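Local coordinates for MlnE (PDB 5D2E), which probably uses NADPH, through this N-terminal B-type ketoreductase portion, to reduce beta-keto groups of polyketide intermediates on the macrolactin assembly line, at residues M69-V72 and M73-L77; A226-I229 and S230-N234. One frame throughout, in Å; residues are numbered along the deposited sequence.

Contact 1. Residues M69-V72 and M73-L77; sequences MYTV and MKRQL
Tyr70 and Lys74 meet one turn apart on the short helix 70-76, a local i to i+4 contact in the beta-alpha-beta unit that runs from strand 60-64 to strand 84-89. The lysine lays its aliphatic stem over one face of the phenol: CG sits 3.6 Å from the ring centroid of Tyr70, 21° off the normal, a CH-pi contact. Farther along, Lys74 CD lies 3.5 Å from Tyr70 OH. The ring can be reached because its CG is anti to the backbone N (chi1 178°), which swings it along the helix toward Lys74, whose own chain bends at chi2 and chi3 to follow it. The backbone beneath is helical: Lys74 N bonds to Tyr70 O at 2.8 Å, and Arg75 N and Gln76 N bond to Thr71 O and Val72 O. At the start of the helix, Met73 N bonds to Met69 O at 3.1 Å.

On the buried side the two methionines are both folded chains, and Met69 CE comes within 4.1 Å of Met73 SD. Toward the exposed side Arg75 bends back at chi3, bringing NH2 3.3 Å from Thr71 CG2, with the guanidinium turning one face toward Thr71 O.

The tyrosine ring also meets Tyr86 edge-to-face and Arg100 in a cation-pi contact. The methionines pack on Phe62 of strand 60-64, Met73 also on Phe84 of strand 84-89, while Val72 and Gln76 lie against helix 222-233, where the amide of Gln76 has Ser230 and Gln223 as its partners.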
loop_
_atom_site.group_PDB
_atom_site.type_symbol
_atom_site.label_atom_id
_atom_site.label_comp_id
_atom_site.label_asym_id
_atom_site.label_seq_id
_atom_site.Cartn_x
_atom_site.Cartn_y
_atom_site.Cartn_z
ATOM N N MET A 69 17.662 22.205 1.944
ATOM C CA MET A 69 16.942 22.802 0.824
ATOM C C MET A 69 16.689 24.327 0.938
ATOM O O MET A 69 16.083 24.927 0.038
ATOM C CB MET A 69 15.635 22.059 0.658
ATOM C CG MET A 69 15.843 20.648 0.096
ATOM S SD MET A 69 16.385 20.648 -1.636
ATOM C CE MET A 69 15.184 21.481 -2.597
ATOM N N TYR A 70 17.165 24.967 2.004
ATOM C CA TYR A 70 16.759 26.357 2.253
ATOM C C TYR A 70 17.286 27.323 1.168
ATOM O O TYR A 70 16.510 28.042 0.478
ATOM C CB TYR A 70 17.157 26.808 3.665
ATOM C CG TYR A 70 16.774 28.255 3.892
ATOM C CD1 TYR A 70 15.452 28.612 4.186
ATOM C CD2 TYR A 70 17.724 29.260 3.786
ATOM C CE1 TYR A 70 15.079 29.937 4.380
ATOM C CE2 TYR A 70 17.372 30.589 3.964
ATOM C CZ TYR A 70 16.049 30.907 4.269
ATOM O OH TYR A 70 15.716 32.210 4.437
ATOM N N THR A 71 18.601 27.321 0.972
ATOM C CA THR A 71 19.246 28.247 -0.041
ATOM C C THR A 71 18.751 28.073 -1.418
ATOM O O THR A 71 18.439 29.046 -2.114
ATOM C CB THR A 71 20.743 27.970 -0.105
ATOM O OG1 THR A 71 21.237 28.172 1.211
ATOM C CG2 THR A 71 21.428 28.940 -1.084
ATOM N N VAL A 72 18.619 26.797 -1.850
ATOM C CA VAL A 72 18.230 26.601 -3.206
ATOM C C VAL A 72 16.821 27.079 -3.400
ATOM O O VAL A 72 16.453 27.540 -4.474
ATOM C CB VAL A 72 18.409 25.112 -3.706
ATOM C CG1 VAL A 72 17.324 24.199 -3.111
ATOM C CG2 VAL A 72 18.259 25.067 -5.196
ATOM N N MET A 73 15.976 26.894 -2.385
ATOM C CA MET A 73 14.590 27.280 -2.558
ATOM C C MET A 73 14.483 28.805 -2.466
ATOM O O MET A 73 13.708 29.414 -3.195
ATOM C CB MET A 73 13.682 26.631 -1.494
ATOM C CG MET A 73 13.410 25.136 -1.639
ATOM S SD MET A 73 12.770 24.736 -3.237
ATOM C CE MET A 73 11.208 25.535 -3.286
ATOM N N LYS A 74 15.239 29.441 -1.569
ATOM C CA LYS A 74 15.262 30.958 -1.595
ATOM C C LYS A 74 15.686 31.525 -2.975
ATOM O O LYS A 74 15.008 32.435 -3.556
ATOM C CB LYS A 74 16.234 31.493 -0.532
ATOM C CG LYS A 74 15.833 31.171 0.872
ATOM C CD LYS A 74 14.445 31.753 1.250
ATOM C CE LYS A 74 14.446 33.292 1.295
ATOM N NZ LYS A 74 13.080 33.773 1.588
ATOM N N ARG A 75 16.722 30.903 -3.542
ATOM C CA ARG A 75 17.150 31.295 -4.898
ATOM C C ARG A 75 16.099 31.038 -5.931
ATOM O O ARG A 75 15.787 31.888 -6.775
ATOM C CB ARG A 75 18.458 30.659 -5.283
ATOM C CG ARG A 75 18.961 31.222 -6.612
ATOM C CD ARG A 75 20.414 30.852 -6.928
ATOM N NE ARG A 75 21.165 30.433 -5.731
ATOM C CZ ARG A 75 21.467 29.170 -5.436
ATOM N NH1 ARG A 75 21.104 28.192 -6.262
ATOM N NH2 ARG A 75 22.144 28.885 -4.320
ATOM N N GLN A 76 15.429 29.903 -5.812
ATOM C CA GLN A 76 14.401 29.579 -6.780
ATOM C C GLN A 76 13.234 30.586 -6.765
ATOM O O GLN A 76 12.614 30.891 -7.793
ATOM C CB GLN A 76 13.887 28.145 -6.475
ATOM C CG GLN A 76 12.942 27.644 -7.545
ATOM C CD GLN A 76 13.660 27.001 -8.713
ATOM O OE1 GLN A 76 14.859 27.162 -8.854
ATOM N NE2 GLN A 76 12.932 26.188 -9.505
ATOM N N LEU A 77 12.936 31.096 -5.574
ATOM C CA LEU A 77 11.776 31.965 -5.356
ATOM C C LEU A 77 12.148 33.451 -5.377
ATOM O O LEU A 77 11.300 34.310 -5.011
ATOM C CB LEU A 77 11.154 31.619 -4.000
ATOM C CG LEU A 77 10.545 30.233 -3.933
ATOM C CD1 LEU A 77 10.238 29.898 -2.491
ATOM C CD2 LEU A 77 9.326 30.173 -4.825
#

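Contact 2. Residues A226-I229 and S230-N234; sequences ADVI and SFEWN
Ile229 sends one branch to Trp233, one turn later on helix 222-233. Its CB stays close to the backbone, 3.2 Å from Ser230 N. From there CG2, anti to the backbone N, reaches over one face of the indole, 3.6 Å from the centroid of the six-membered ring of Trp233 and 18° off its normal, a CH-pi contact. The closest ring atom is Trp233 CZ2, at 3.5 Å from Ile229 CG2. The other branch, CG1 with CD1 at its tip, leaves the indole, and the isoleucine side chain packs on Met73 of helix 70-76 and on Leu174 and Leu176 of strand 171-180. On the same face of the indole, Ile229 O lies 3.4 Å from Trp233 CG while accepting the backbone N-H of Trp233 at 2.9 Å.

Where the helix ends, Asn234 ND2 turns back to Ser230 O, a hydrogen bond of 2.9 Å, and ND2 also bonds to Phe53 O; the amide thus ties the last turn to a neighbouring loop. Backbone bonds from Ser230, Phe231 and Glu232 to the residues four earlier complete the pattern of an ordinary alpha-helix, here packed on the parallel strands of the Rossmann-like subdomain.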
loop_
_atom_site.group_PDB
_atom_site.type_symbol
_atom_site.label_atom_id
_atom_site.label_comp_id
_atom_site.label_asym_id
_atom_site.label_seq_id
_atom_site.Cartn_x
_atom_site.Cartn_y
_atom_site.Cartn_z
ATOM N N ALA A 226 14.395 21.360 -6.692
ATOM C CA ALA A 226 13.678 22.577 -6.818
ATOM C C ALA A 226 12.980 22.608 -8.083
ATOM O O ALA A 226 11.830 23.140 -8.173
ATOM C CB ALA A 226 14.592 23.765 -6.697
ATOM N N ASP A 227 13.655 22.138 -9.150
ATOM C CA ASP A 227 12.975 22.153 -10.433
ATOM C C ASP A 227 11.763 21.241 -10.517
ATOM O O ASP A 227 10.805 21.536 -11.202
ATOM C CB ASP A 227 13.973 21.858 -11.562
ATOM C CG ASP A 227 14.983 23.046 -11.769
ATOM O OD1 ASP A 227 14.615 24.239 -11.594
ATOM O OD2 ASP A 227 16.135 22.721 -12.014
ATOM N N VAL A 228 11.840 20.106 -9.861
ATOM C CA VAL A 228 10.657 19.201 -9.776
ATOM C C VAL A 228 9.516 19.844 -9.027
ATOM O O VAL A 228 8.370 19.804 -9.475
ATOM C CB VAL A 228 11.022 17.866 -9.124
ATOM C CG1 VAL A 228 9.762 17.076 -8.780
ATOM C CG2 VAL A 228 11.897 17.085 -10.057
ATOM N N ILE A 229 9.837 20.533 -7.923
ATOM C CA ILE A 229 8.783 21.273 -7.183
ATOM C C ILE A 229 8.102 22.314 -8.072
ATOM O O ILE A 229 6.859 22.386 -8.149
ATOM C CB ILE A 229 9.364 21.891 -5.893
ATOM C CG1 ILE A 229 9.790 20.767 -4.940
ATOM C CG2 ILE A 229 8.409 22.804 -5.221
ATOM C CD1 ILE A 229 10.675 21.214 -3.788
ATOM N N SER A 230 8.912 23.123 -8.761
ATOM C CA SER A 230 8.314 24.104 -9.659
ATOM C C SER A 230 7.474 23.498 -10.778
ATOM O O SER A 230 6.488 24.079 -11.223
ATOM C CB SER A 230 9.412 25.006 -10.242
ATOM O OG SER A 230 10.023 25.820 -9.202
ATOM N N PHE A 231 7.929 22.361 -11.300
ATOM C CA PHE A 231 7.230 21.678 -12.334
ATOM C C PHE A 231 5.876 21.219 -11.796
ATOM O O PHE A 231 4.837 21.353 -12.457
ATOM C CB PHE A 231 8.080 20.497 -12.826
ATOM C CG PHE A 231 7.447 19.723 -13.959
ATOM C CD1 PHE A 231 7.632 20.148 -15.300
ATOM C CD2 PHE A 231 6.718 18.557 -13.712
ATOM C CE1 PHE A 231 7.072 19.424 -16.349
ATOM C CE2 PHE A 231 6.122 17.855 -14.770
ATOM C CZ PHE A 231 6.296 18.302 -16.087
ATOM N N GLU A 232 5.883 20.665 -10.592
ATOM C CA GLU A 232 4.622 20.214 -9.966
ATOM C C GLU A 232 3.673 21.407 -9.781
ATOM O O GLU A 232 2.445 21.327 -10.049
ATOM C CB GLU A 232 4.913 19.525 -8.609
ATOM C CG GLU A 232 5.487 18.126 -8.759
ATOM C CD GLU A 232 4.408 17.092 -9.045
ATOM O OE1 GLU A 232 3.225 17.447 -8.860
ATOM O OE2 GLU A 232 4.747 15.958 -9.415
ATOM N N TRP A 233 4.228 22.524 -9.298
ATOM C CA TRP A 233 3.368 23.716 -9.084
ATOM C C TRP A 233 2.685 24.205 -10.330
ATOM O O TRP A 233 1.625 24.832 -10.270
ATOM C CB TRP A 233 4.179 24.866 -8.556
ATOM C CG TRP A 233 4.559 24.746 -7.149
ATOM C CD1 TRP A 233 3.911 24.034 -6.168
ATOM C CD2 TRP A 233 5.631 25.420 -6.511
ATOM N NE1 TRP A 233 4.547 24.220 -4.947
ATOM C CE2 TRP A 233 5.604 25.060 -5.137
ATOM C CE3 TRP A 233 6.650 26.261 -6.962
ATOM C CZ2 TRP A 233 6.529 25.549 -4.221
ATOM C CZ3 TRP A 233 7.566 26.725 -6.072
ATOM C CH2 TRP A 233 7.507 26.368 -4.705
ATOM N N ASN A 234 3.304 23.923 -11.469
ATOM C CA ASN A 234 2.807 24.391 -12.742
ATOM C C ASN A 234 2.155 23.327 -13.656
ATOM O O ASN A 234 1.903 23.648 -14.794
ATOM C CB ASN A 234 3.969 25.117 -13.447
ATOM C CG ASN A 234 4.249 26.472 -12.828
ATOM O OD1 ASN A 234 3.450 27.390 -12.991
ATOM N ND2 ASN A 234 5.341 26.590 -12.073
#

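Overall arrangement
Contact 1 comes first along the chain, contact 2 some 150 residues later, yet their centres lie only about 13 Å apart and on the same side of the chain's centre. Helices 70-76 and 222-233 are neighbours. Gln76 NE2 of contact 1 hydrogen-bonds Ser230 OG of contact 2 at 2.9 Å, and Met73 SD packs against Ala226 CB at 4.0 Å. The pair thus fastens an early helix to a late one within the Rossmann-like part, which corresponds to the structural subdomain of such ketoreductases; NADP is bound by the catalytic subdomain. Both contacts, and the join they make between helix 70-76 and helix 222-233, lie away from the NADP site.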